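Long-range contacts in protein HI_1472 (Haemophilus influenzae, PDB 3PSH), which binds molybdate and tungstate, but not sulfate or phosphate, in the periplasm as the solute-binding component of a low-affinity molybdate ABC importer: residues A[182-187]-A[234-239]; A[204-209]-A[291-296]; A[187-192]-A[245-250]; A[173-178]-A[299-304]. All blocks are in the same frame, centred on the assembly; numbering follows the deposited sequence.

Contact 1. Residues A[182-187]-A[234-239]; sequences KRVRTY and NPAVIL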
# COMPACT_ATOMS: atom_id res chain seq x y z
N LYS A 182 -5.37 25.43 -8.22
CA LYS A 182 -6.60 25.03 -7.50
C LYS A 182 -6.52 23.69 -6.85
O LYS A 182 -7.28 23.40 -5.92
CB LYS A 182 -7.84 25.00 -8.42
CG LYS A 182 -8.30 26.41 -9.07
CD LYS A 182 -8.68 27.43 -7.99
CE LYS A 182 -9.49 28.65 -8.61
NZ LYS A 182 -10.74 28.16 -9.28
N ARG A 183 -5.66 22.83 -7.35
CA ARG A 183 -5.48 21.53 -6.69
C ARG A 183 -5.32 21.68 -5.19
O ARG A 183 -4.54 22.54 -4.69
CB ARG A 183 -4.24 20.90 -7.39
CG ARG A 183 -3.99 19.49 -7.25
CD ARG A 183 -2.70 19.19 -8.17
NE ARG A 183 -3.08 18.84 -9.57
CZ ARG A 183 -3.69 17.67 -9.88
NH1 ARG A 183 -3.96 16.77 -8.91
NH2 ARG A 183 -4.07 17.32 -11.13
N VAL A 184 -5.97 20.77 -4.45
CA VAL A 184 -6.13 20.91 -2.96
C VAL A 184 -4.82 20.49 -2.29
O VAL A 184 -4.31 19.36 -2.56
CB VAL A 184 -7.31 20.03 -2.44
CG1 VAL A 184 -7.32 20.14 -0.88
CG2 VAL A 184 -8.62 20.47 -3.05
N ARG A 185 -4.18 21.39 -1.52
CA ARG A 185 -2.89 21.09 -0.81
C ARG A 185 -3.13 20.27 0.45
O ARG A 185 -3.75 20.73 1.41
CB ARG A 185 -2.18 22.38 -0.47
CG ARG A 185 -1.71 23.04 -1.84
CD ARG A 185 -1.02 24.41 -1.66
NE ARG A 185 0.03 24.38 -0.62
CZ ARG A 185 1.28 23.88 -0.68
NH1 ARG A 185 1.79 23.27 -1.79
NH2 ARG A 185 2.03 24.04 0.46
N THR A 186 -2.54 19.04 0.46
CA THR A 186 -2.92 18.01 1.38
C THR A 186 -1.68 17.43 2.01
O THR A 186 -0.63 17.47 1.34
CB THR A 186 -3.71 16.92 0.59
OG1 THR A 186 -4.84 17.50 -0.13
CG2 THR A 186 -4.23 15.84 1.46
N TYR A 187 -1.82 16.95 3.25
CA TYR A 187 -0.65 16.45 3.96
C TYR A 187 -1.03 15.14 4.60
O TYR A 187 -2.08 15.05 5.25
CB TYR A 187 -0.31 17.46 5.07
CG TYR A 187 0.86 17.01 5.96
CD1 TYR A 187 2.20 17.15 5.50
CD2 TYR A 187 0.64 16.48 7.24
CE1 TYR A 187 3.29 16.73 6.31
CE2 TYR A 187 1.77 16.05 8.06
CZ TYR A 187 3.06 16.22 7.57
OH TYR A 187 4.03 15.72 8.41
N ASN A 234 1.65 24.50 5.55
CA ASN A 234 0.30 24.99 5.81
C ASN A 234 -0.81 24.28 4.94
O ASN A 234 -1.54 24.89 4.14
CB ASN A 234 0.21 26.56 5.71
CG ASN A 234 -1.08 27.02 6.32
OD1 ASN A 234 -1.52 26.40 7.31
ND2 ASN A 234 -1.71 28.06 5.75
N PRO A 235 -0.92 22.96 5.06
CA PRO A 235 -1.82 22.27 4.19
C PRO A 235 -3.25 22.63 4.49
O PRO A 235 -3.60 22.87 5.69
CB PRO A 235 -1.65 20.79 4.57
CG PRO A 235 -0.99 20.84 6.07
CD PRO A 235 -0.10 22.03 5.89
N ALA A 236 -4.09 22.61 3.42
CA ALA A 236 -5.55 22.84 3.54
C ALA A 236 -6.32 21.67 4.18
O ALA A 236 -7.36 21.81 4.88
CB ALA A 236 -6.17 23.13 2.13
N VAL A 237 -5.74 20.48 3.98
CA VAL A 237 -6.39 19.21 4.36
C VAL A 237 -5.27 18.32 4.96
O VAL A 237 -4.19 18.23 4.38
CB VAL A 237 -6.96 18.54 3.17
CG1 VAL A 237 -7.51 17.20 3.60
CG2 VAL A 237 -8.18 19.31 2.60
N ILE A 238 -5.55 17.70 6.07
CA ILE A 238 -4.65 16.68 6.66
C ILE A 238 -5.33 15.34 6.64
O ILE A 238 -6.48 15.22 6.98
CB ILE A 238 -4.08 17.05 8.06
CG1 ILE A 238 -3.11 18.19 7.98
CG2 ILE A 238 -3.40 15.87 8.80
CD1 ILE A 238 -2.86 18.84 9.46
N LEU A 239 -4.61 14.30 6.14
CA LEU A 239 -5.13 12.95 6.05
C LEU A 239 -4.30 12.08 6.98
O LEU A 239 -3.09 12.38 7.21
CB LEU A 239 -5.07 12.41 4.59
CG LEU A 239 -5.93 13.34 3.62
CD1 LEU A 239 -5.71 12.87 2.26
CD2 LEU A 239 -7.51 13.21 3.99
O HOH W 1 -0.99 25.22 1.40

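Contact 2. Residues A[204-209]-A[291-296]; sequences LMMEHA and VWLAKA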
# COMPACT_ATOMS: atom_id res chain seq x y z
N LEU A 204 0.53 10.18 -5.56
CA LEU A 204 -0.23 9.75 -6.75
C LEU A 204 -1.69 9.67 -6.41
O LEU A 204 -2.57 10.09 -7.17
CB LEU A 204 0.25 8.41 -7.33
CG LEU A 204 1.61 8.63 -8.11
CD1 LEU A 204 2.27 7.32 -8.26
CD2 LEU A 204 1.27 9.16 -9.48
N MET A 205 -1.98 9.12 -5.22
CA MET A 205 -3.42 9.04 -4.83
C MET A 205 -4.01 10.44 -4.73
O MET A 205 -5.09 10.67 -5.25
CB MET A 205 -3.63 8.33 -3.49
CG MET A 205 -5.12 8.22 -3.07
SD MET A 205 -5.13 7.33 -1.41
CE MET A 205 -4.58 8.60 -0.31
N MET A 206 -3.20 11.34 -4.17
CA MET A 206 -3.63 12.75 -4.05
C MET A 206 -3.79 13.34 -5.47
O MET A 206 -4.88 13.88 -5.81
CB MET A 206 -2.60 13.50 -3.27
CG MET A 206 -2.63 13.01 -1.80
SD MET A 206 -1.47 13.97 -0.88
CE MET A 206 -1.55 13.31 0.85
N GLU A 207 -2.86 13.08 -6.38
CA GLU A 207 -3.00 13.72 -7.73
C GLU A 207 -4.23 13.26 -8.47
O GLU A 207 -4.96 14.06 -9.14
CB GLU A 207 -1.77 13.35 -8.58
CG GLU A 207 -0.57 14.15 -8.15
CD GLU A 207 0.74 13.66 -8.87
OE1 GLU A 207 0.59 12.79 -9.78
OE2 GLU A 207 1.79 14.19 -8.55
N HIS A 208 -4.53 11.97 -8.40
CA HIS A 208 -5.66 11.40 -9.14
C HIS A 208 -7.02 11.89 -8.60
O HIS A 208 -8.01 11.83 -9.28
CB HIS A 208 -5.59 9.89 -9.11
CG HIS A 208 -4.54 9.34 -10.04
ND1 HIS A 208 -4.77 9.08 -11.39
CD2 HIS A 208 -3.26 8.97 -9.79
CE1 HIS A 208 -3.65 8.60 -11.94
NE2 HIS A 208 -2.72 8.55 -11.00
N ALA A 209 -7.02 12.34 -7.35
CA ALA A 209 -8.27 12.85 -6.78
C ALA A 209 -8.25 14.38 -6.70
O ALA A 209 -8.93 15.00 -5.88
CB ALA A 209 -8.51 12.19 -5.37
N VAL A 291 -11.43 7.23 -5.31
CA VAL A 291 -12.85 7.70 -5.52
C VAL A 291 -13.31 8.32 -4.16
O VAL A 291 -13.88 9.44 -4.15
CB VAL A 291 -13.80 6.57 -6.00
CG1 VAL A 291 -15.24 7.11 -6.13
CG2 VAL A 291 -13.30 5.96 -7.36
N TRP A 292 -13.06 7.65 -3.00
CA TRP A 292 -13.36 8.33 -1.73
C TRP A 292 -12.76 9.72 -1.59
O TRP A 292 -13.50 10.69 -1.19
CB TRP A 292 -12.93 7.45 -0.55
CG TRP A 292 -13.27 8.11 0.79
CD1 TRP A 292 -14.40 7.93 1.50
CD2 TRP A 292 -12.40 8.91 1.60
NE1 TRP A 292 -14.37 8.64 2.68
CE2 TRP A 292 -13.14 9.27 2.77
CE3 TRP A 292 -11.08 9.44 1.41
CZ2 TRP A 292 -12.58 10.13 3.76
CZ3 TRP A 292 -10.53 10.34 2.40
CH2 TRP A 292 -11.30 10.64 3.57
N LEU A 293 -11.45 9.86 -1.92
CA LEU A 293 -10.83 11.14 -1.67
C LEU A 293 -11.42 12.17 -2.69
O LEU A 293 -11.63 13.36 -2.34
CB LEU A 293 -9.28 11.03 -1.82
CG LEU A 293 -8.49 12.30 -1.58
CD1 LEU A 293 -8.72 12.85 -0.15
CD2 LEU A 293 -6.99 11.94 -1.79
N ALA A 294 -11.66 11.71 -3.93
CA ALA A 294 -12.21 12.64 -4.97
C ALA A 294 -13.56 13.12 -4.47
O ALA A 294 -13.85 14.31 -4.56
CB ALA A 294 -12.35 11.94 -6.29
N LYS A 295 -14.42 12.22 -3.93
CA LYS A 295 -15.76 12.60 -3.52
C LYS A 295 -15.72 13.50 -2.28
O LYS A 295 -16.62 14.35 -2.06
CB LYS A 295 -16.66 11.37 -3.20
CG LYS A 295 -17.05 10.48 -4.25
CD LYS A 295 -18.08 9.36 -3.75
CE LYS A 295 -19.44 9.80 -3.03
NZ LYS A 295 -20.49 10.26 -4.01
N ALA A 296 -14.74 13.25 -1.41
CA ALA A 296 -14.58 14.04 -0.21
C ALA A 296 -14.24 15.49 -0.59
O ALA A 296 -14.65 16.43 0.08
CB ALA A 296 -13.48 13.39 0.74

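Contact 3. Residues A[187-192]-A[245-250]; sequences YMANPD and PDVVPQ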
# COMPACT_ATOMS: atom_id res chain seq x y z
N TYR A 187 -1.82 16.95 3.25
CA TYR A 187 -0.65 16.45 3.96
C TYR A 187 -1.03 15.14 4.60
O TYR A 187 -2.08 15.05 5.25
CB TYR A 187 -0.31 17.46 5.07
CG TYR A 187 0.86 17.01 5.96
CD1 TYR A 187 2.20 17.15 5.50
CD2 TYR A 187 0.64 16.48 7.24
CE1 TYR A 187 3.29 16.73 6.31
CE2 TYR A 187 1.77 16.05 8.06
CZ TYR A 187 3.06 16.22 7.57
OH TYR A 187 4.03 15.72 8.41
N MET A 188 -0.11 14.17 4.49
CA MET A 188 -0.30 12.88 5.12
C MET A 188 0.46 12.84 6.47
O MET A 188 1.66 12.82 6.48
CB MET A 188 0.15 11.79 4.10
CG MET A 188 0.19 10.45 4.68
SD MET A 188 -1.34 9.85 5.44
CE MET A 188 -2.32 9.85 4.16
N ALA A 189 -0.26 12.76 7.55
CA ALA A 189 0.40 12.76 8.90
C ALA A 189 0.42 11.31 9.45
O ALA A 189 -0.60 10.72 9.75
CB ALA A 189 -0.42 13.70 9.85
N ASN A 190 1.62 10.72 9.46
CA ASN A 190 1.91 9.43 10.09
C ASN A 190 2.44 9.67 11.52
O ASN A 190 2.75 10.83 11.88
CB ASN A 190 2.90 8.63 9.22
CG ASN A 190 2.20 7.79 8.21
OD1 ASN A 190 1.39 8.27 7.44
ND2 ASN A 190 2.50 6.48 8.21
N PRO A 191 2.50 8.61 12.34
CA PRO A 191 2.94 8.73 13.76
C PRO A 191 4.27 9.41 13.88
O PRO A 191 5.12 9.45 12.93
CB PRO A 191 3.03 7.27 14.21
CG PRO A 191 1.90 6.65 13.47
CD PRO A 191 2.06 7.25 12.05
N ASP A 192 4.45 10.10 15.00
CA ASP A 192 5.77 10.70 15.27
C ASP A 192 6.37 11.64 14.18
O ASP A 192 7.51 11.43 13.79
CB ASP A 192 6.74 9.55 15.61
CG ASP A 192 6.25 8.78 16.82
OD1 ASP A 192 5.90 9.44 17.82
OD2 ASP A 192 6.15 7.53 16.74
N PRO A 245 -5.09 5.40 13.73
CA PRO A 245 -6.16 6.30 14.07
C PRO A 245 -5.82 7.24 15.22
O PRO A 245 -6.38 8.36 15.27
CB PRO A 245 -7.25 5.34 14.53
CG PRO A 245 -6.51 4.13 15.07
CD PRO A 245 -5.37 4.00 14.07
N ASP A 246 -4.89 6.85 16.13
CA ASP A 246 -4.49 7.74 17.26
C ASP A 246 -3.90 9.06 16.77
O ASP A 246 -3.83 10.09 17.54
CB ASP A 246 -3.46 7.04 18.17
CG ASP A 246 -4.01 5.81 18.92
OD1 ASP A 246 -5.26 5.54 18.90
OD2 ASP A 246 -3.17 5.14 19.58
N VAL A 247 -3.42 9.09 15.52
CA VAL A 247 -2.80 10.31 15.02
C VAL A 247 -3.83 11.47 14.94
O VAL A 247 -3.41 12.65 15.13
CB VAL A 247 -2.01 10.08 13.69
CG1 VAL A 247 -1.58 11.40 13.11
CG2 VAL A 247 -0.85 9.14 13.97
N VAL A 248 -5.09 11.21 14.71
CA VAL A 248 -6.08 12.30 14.58
C VAL A 248 -6.29 13.06 15.93
O VAL A 248 -6.09 14.27 15.97
CB VAL A 248 -7.41 11.76 14.03
CG1 VAL A 248 -8.55 12.83 13.98
CG2 VAL A 248 -7.19 11.21 12.54
N PRO A 249 -6.64 12.36 17.01
CA PRO A 249 -6.76 13.11 18.32
C PRO A 249 -5.49 13.77 18.76
O PRO A 249 -5.56 14.86 19.30
CB PRO A 249 -7.34 12.05 19.30
CG PRO A 249 -6.71 10.71 18.66
CD PRO A 249 -7.08 10.96 17.18
N GLN A 250 -4.33 13.15 18.51
CA GLN A 250 -3.00 13.71 18.73
C GLN A 250 -2.89 15.08 18.08
O GLN A 250 -2.46 16.06 18.72
CB GLN A 250 -2.00 12.75 18.11
CG GLN A 250 -0.57 13.06 18.23
CD GLN A 250 0.22 11.77 18.05
OE1 GLN A 250 -0.24 10.69 18.48
NE2 GLN A 250 1.33 11.86 17.33

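Contact 4. Residues A[173-178]-A[299-304]; sequences DRLGDV and PQRFQD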
# COMPACT_ATOMS: atom_id res chain seq x y z
N ASP A 173 -11.60 12.09 -16.09
CA ASP A 173 -12.65 12.84 -16.85
C ASP A 173 -13.26 13.92 -15.94
O ASP A 173 -13.37 15.09 -16.35
CB ASP A 173 -13.77 11.87 -17.29
CG ASP A 173 -13.38 11.03 -18.52
OD1 ASP A 173 -12.37 11.33 -19.18
OD2 ASP A 173 -14.12 10.12 -18.81
N ARG A 174 -13.59 13.55 -14.71
CA ARG A 174 -14.33 14.51 -13.81
C ARG A 174 -13.45 15.56 -13.21
O ARG A 174 -13.94 16.58 -12.75
CB ARG A 174 -15.08 13.77 -12.68
CG ARG A 174 -16.03 12.61 -13.20
CD ARG A 174 -17.45 13.23 -13.41
NE ARG A 174 -18.39 12.24 -13.87
CZ ARG A 174 -19.37 11.67 -13.14
NH1 ARG A 174 -19.52 11.96 -11.84
NH2 ARG A 174 -20.17 10.80 -13.68
N LEU A 175 -12.11 15.36 -13.21
CA LEU A 175 -11.22 16.27 -12.52
C LEU A 175 -10.16 16.82 -13.50
O LEU A 175 -9.30 17.56 -13.10
CB LEU A 175 -10.46 15.62 -11.30
CG LEU A 175 -11.47 15.06 -10.28
CD1 LEU A 175 -10.70 14.32 -9.08
CD2 LEU A 175 -12.30 16.20 -9.76
N GLY A 176 -10.36 16.54 -14.77
CA GLY A 176 -9.46 17.04 -15.86
C GLY A 176 -9.25 18.54 -16.03
O GLY A 176 -8.23 18.94 -16.67
N ASP A 177 -10.21 19.34 -15.51
CA ASP A 177 -10.09 20.84 -15.48
C ASP A 177 -9.54 21.44 -14.21
O ASP A 177 -9.46 22.67 -14.06
CB ASP A 177 -11.47 21.46 -15.70
CG ASP A 177 -12.42 21.13 -14.54
OD1 ASP A 177 -12.52 19.95 -14.17
OD2 ASP A 177 -13.06 22.04 -14.06
N VAL A 178 -9.09 20.61 -13.27
CA VAL A 178 -8.47 21.17 -12.10
C VAL A 178 -7.04 21.67 -12.32
O VAL A 178 -6.08 20.89 -12.42
CB VAL A 178 -8.55 20.19 -10.91
CG1 VAL A 178 -7.95 20.82 -9.68
CG2 VAL A 178 -10.02 19.84 -10.66
N PRO A 299 -17.30 16.93 -3.71
CA PRO A 299 -18.59 16.16 -3.61
C PRO A 299 -19.61 16.48 -4.74
O PRO A 299 -20.32 15.59 -5.20
CB PRO A 299 -19.15 16.59 -2.28
CG PRO A 299 -18.45 18.02 -1.97
CD PRO A 299 -17.02 17.73 -2.51
N GLN A 300 -19.61 17.73 -5.23
CA GLN A 300 -20.63 18.13 -6.20
C GLN A 300 -20.33 17.60 -7.57
O GLN A 300 -21.12 17.83 -8.48
CB GLN A 300 -20.68 19.67 -6.24
CG GLN A 300 -21.13 20.29 -4.87
CD GLN A 300 -22.23 19.43 -4.20
OE1 GLN A 300 -23.18 18.91 -4.85
NE2 GLN A 300 -22.06 19.21 -2.84
N ARG A 301 -19.16 16.90 -7.72
CA ARG A 301 -18.85 16.34 -9.06
C ARG A 301 -19.11 14.86 -9.10
O ARG A 301 -18.95 14.28 -10.19
CB ARG A 301 -17.42 16.56 -9.55
CG ARG A 301 -17.02 18.01 -9.71
CD ARG A 301 -15.48 18.15 -10.09
NE ARG A 301 -15.20 19.57 -10.23
CZ ARG A 301 -14.39 20.09 -11.17
NH1 ARG A 301 -13.82 19.29 -12.04
NH2 ARG A 301 -14.18 21.40 -11.33
N PHE A 302 -19.52 14.26 -7.94
CA PHE A 302 -19.61 12.82 -7.83
C PHE A 302 -20.92 12.32 -7.20
O PHE A 302 -20.95 11.26 -6.62
CB PHE A 302 -18.36 12.27 -7.06
CG PHE A 302 -17.10 12.46 -7.83
CD1 PHE A 302 -16.79 11.63 -8.95
CD2 PHE A 302 -16.22 13.54 -7.48
CE1 PHE A 302 -15.56 11.86 -9.70
CE2 PHE A 302 -14.99 13.76 -8.23
CZ PHE A 302 -14.66 12.88 -9.35
N GLN A 303 -21.99 13.12 -7.24
CA GLN A 303 -23.21 12.69 -6.54
C GLN A 303 -23.89 11.47 -7.04
O GLN A 303 -24.53 10.76 -6.27
CB GLN A 303 -24.18 13.94 -6.51
CG GLN A 303 -23.71 15.11 -5.60
CD GLN A 303 -23.64 14.81 -4.13
OE1 GLN A 303 -24.35 13.92 -3.61
NE2 GLN A 303 -22.91 15.61 -3.42
N ASP A 304 -23.65 11.18 -8.32
CA ASP A 304 -24.11 9.97 -8.98
C ASP A 304 -23.27 8.76 -8.65
O ASP A 304 -23.62 7.66 -9.09
CB ASP A 304 -24.10 9.99 -10.55
CG ASP A 304 -22.73 10.40 -11.13
OD1 ASP A 304 -22.16 11.37 -10.53
OD2 ASP A 304 -22.30 9.90 -12.18

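Contact 1. Residues A[182-187]-A[234-239]
In the four-stranded parallel sheet of the molybdate binder's C-terminal lobe, strands 184-188 and 237-240 lie side by side as its inner pair, with Thr186 opposite Val237 and Tyr187 opposite Ile238. Tyr187 pairs through both its N and its O: the N donates to Val237 O (2.9 Å), and the O receives Leu239 N at 2.8 Å in a nearly straight bond (171°). Two residues earlier Arg185 O takes Val237 N at 3.3 Å, together with a weak bond from Ala236 N. The two faces of the sheet are built differently. On the face of Tyr187 and Ile238, the tyrosine CB rests 3.6 Å from Pro235 CG; chi1 (176°) sets CG anti to the backbone N, and the side chain, its end leading away from the neighbouring strand, touches Val230 and Trp233 of helix 227-233. On the face of Thr186 and Val237, Val237 CG2 is met by Val184 CG1 at 3.7 Å. The hydroxyl of Thr186 is turned back to its own strand, where OG1 donates to Val184 O (3.1 Å) from above the carbonyl plane. The threonine methyl is pressed against Leu239 of the other strand, Thr186 CG2 to Leu239 CD1 being only 3.4 Å, closer than usual for two carbons.

Contact 2. Residues A[204-209]-A[291-296]
Leu293 and Ala294 of helix 283-297 pack against Ala209, the residue that follows helix 201-208, in a small apolar helix-to-helix junction of the C-terminal lobe. The shapes are complementary. Just past helix 201-208, the bump is the methyl of Ala209, which sits against the side chain of Leu293 and the backbone of Ala294. Ala209 CB is 3.8 Å from both CB and CG of Leu293, and it comes so far in that it is 3.5 Å from the backbone N of Ala294. The two alanine methyls, Ala209 CB and Ala294 CB, are 4.0 Å apart. With alanine at both 209 and 294, the CA atoms of these two residues come within 4.3 Å. In return, Leu293 offers a larger bump to helix 201-208. Its chi1 (-180°) places CG anti to the backbone N and against the Ala209 methyl. Beyond it, CD2 occupies a hollow walled by Ala209 CB, Met206 CA, Met205 O and the CG atoms of Met205 and Met206. Leu293 CD2 is 3.9 Å from Ala209 CB and 4.1 Å from both Met206 CA and Met205 O, whereas the two methionine CG atoms are a little further off. The side chain of Met205 also touches Met271 and Ala277, and it is about 10 Å from the bound molybdate. Ala294 also touches Leu171 and Leu175 of helix 168-175. The carbonyl oxygen of Ala209 is buried by the contact with no polar partner in the model, while Ala209 N donates to Met206 O at 3.1 Å.

Contact 3. Residues A[187-192]-A[245-250]
Val247 of helix 247-252 presses its forked side chain against Ala189 and Pro191 in the chain that leaves strand 184-188, and this is the tight half of the contact. The two branches meet successive parts of the loop. With CG1 anti to the backbone N (chi1 171°), that methyl comes to 3.6 Å from Ala189 O and reaches the alanine CB at slightly longer range. The other branch, CG2, meets the proline ring, approaching Pro191 CG at 3.7 Å, and the two side chains cross at about a right angle. Between them Asn190 turns its CB away from the helix; its ND2 is hydrogen-bonded to Gln241 OE1, and its side chain lies about 6 Å from the molybdate, next to the ligand-binding Tyr196 and Arg243. The outer half is loose and partly exposed. Gln250 points toward the loop, yet its NE2 stops 4.3 Å from Asp192 N, two nitrogens with no bond between them. That backbone N is buried by the contact and has no partner in the model. Between the two segments the contact is thus apolar and carried mainly by Val247, which gives it shape but little directionality, and the polar outer side adds no directional bond.

Contact 4. Residues A[173-178]-A[299-304]
The guanidinium of Arg301 has Val178 CG2 over one face, and at its edge lie the carbonyl oxygen of Arg174 and the carboxylate of Asp177. That carboxylate meets it tip to tip and nearly coplanar (14°), with Arg301 NH1 to Asp177 OD1 at 2.6 Å and Arg301 NH2 to Asp177 OD2 at 3.0 Å. A second, similar pair lies at the edge of the Arg174 guanidinium, where the Asp304 carboxylate is also nearly coplanar. Here Arg174 NH2 reaches Asp304 OD2 at 2.8 Å, close to straight, and NH1 of the same arginine reaches Asp304 OD1 at 3.0 Å. The NH1 of each arginine also donates to the other's backbone carbonyl: Arg301 NH1 to Arg174 O (2.8 Å), and Arg174 NH1 to Arg301 O (2.9 Å). Each NH1 therefore serves a carbonyl and a carboxylate at once. Phe302 packs beside the Arg174 chain, the two sliding past each other in opposite directions with guanidinium and ring planes 24° apart. Leu175 CD2 lies at the edge of the ring, and Arg174 CB is 3.5 Å from Phe302 CZ. The Arg174 chain bends at chi2 (-92°), which sets CD; its guanidinium lies at Asp304. In the fold, the contact ties the C-terminal end of helix 168-175 to the connection between helices 283-297 and 307-319, far from the molybdate site. The chemistry implies a directional, charge-reinforced link: two end-on salt bridges fix the rotation of both guanidinium groups, and the positive charge of Arg301 beside a carbonyl at the helix end would probably be electrostatically favourable.

In the fold
The four contacts run through one lobe of the binding protein. Contacts 1 and 3 share Tyr187, and the sheet pairing of contact 1 continues into contact 3 through Leu239 O and Ala189 N, 2.9 Å apart. Contact 2 packs on the face of the sheet that carries Thr186, whose CG2 is 3.7 Å from Met206 CE. Contact 2 also adjoins contact 4, where Leu175 CD1 comes within 3.4 Å of Ala209 C. Contacts 3 and 4 do not touch, their nearest atoms being about 15 Å apart. The Asn190 side chain in contact 3 is about 6 Å from molybdate; the side chains of Met205 in contact 2 and Leu239 in contact 1 lie about 10 and 13 Å from it.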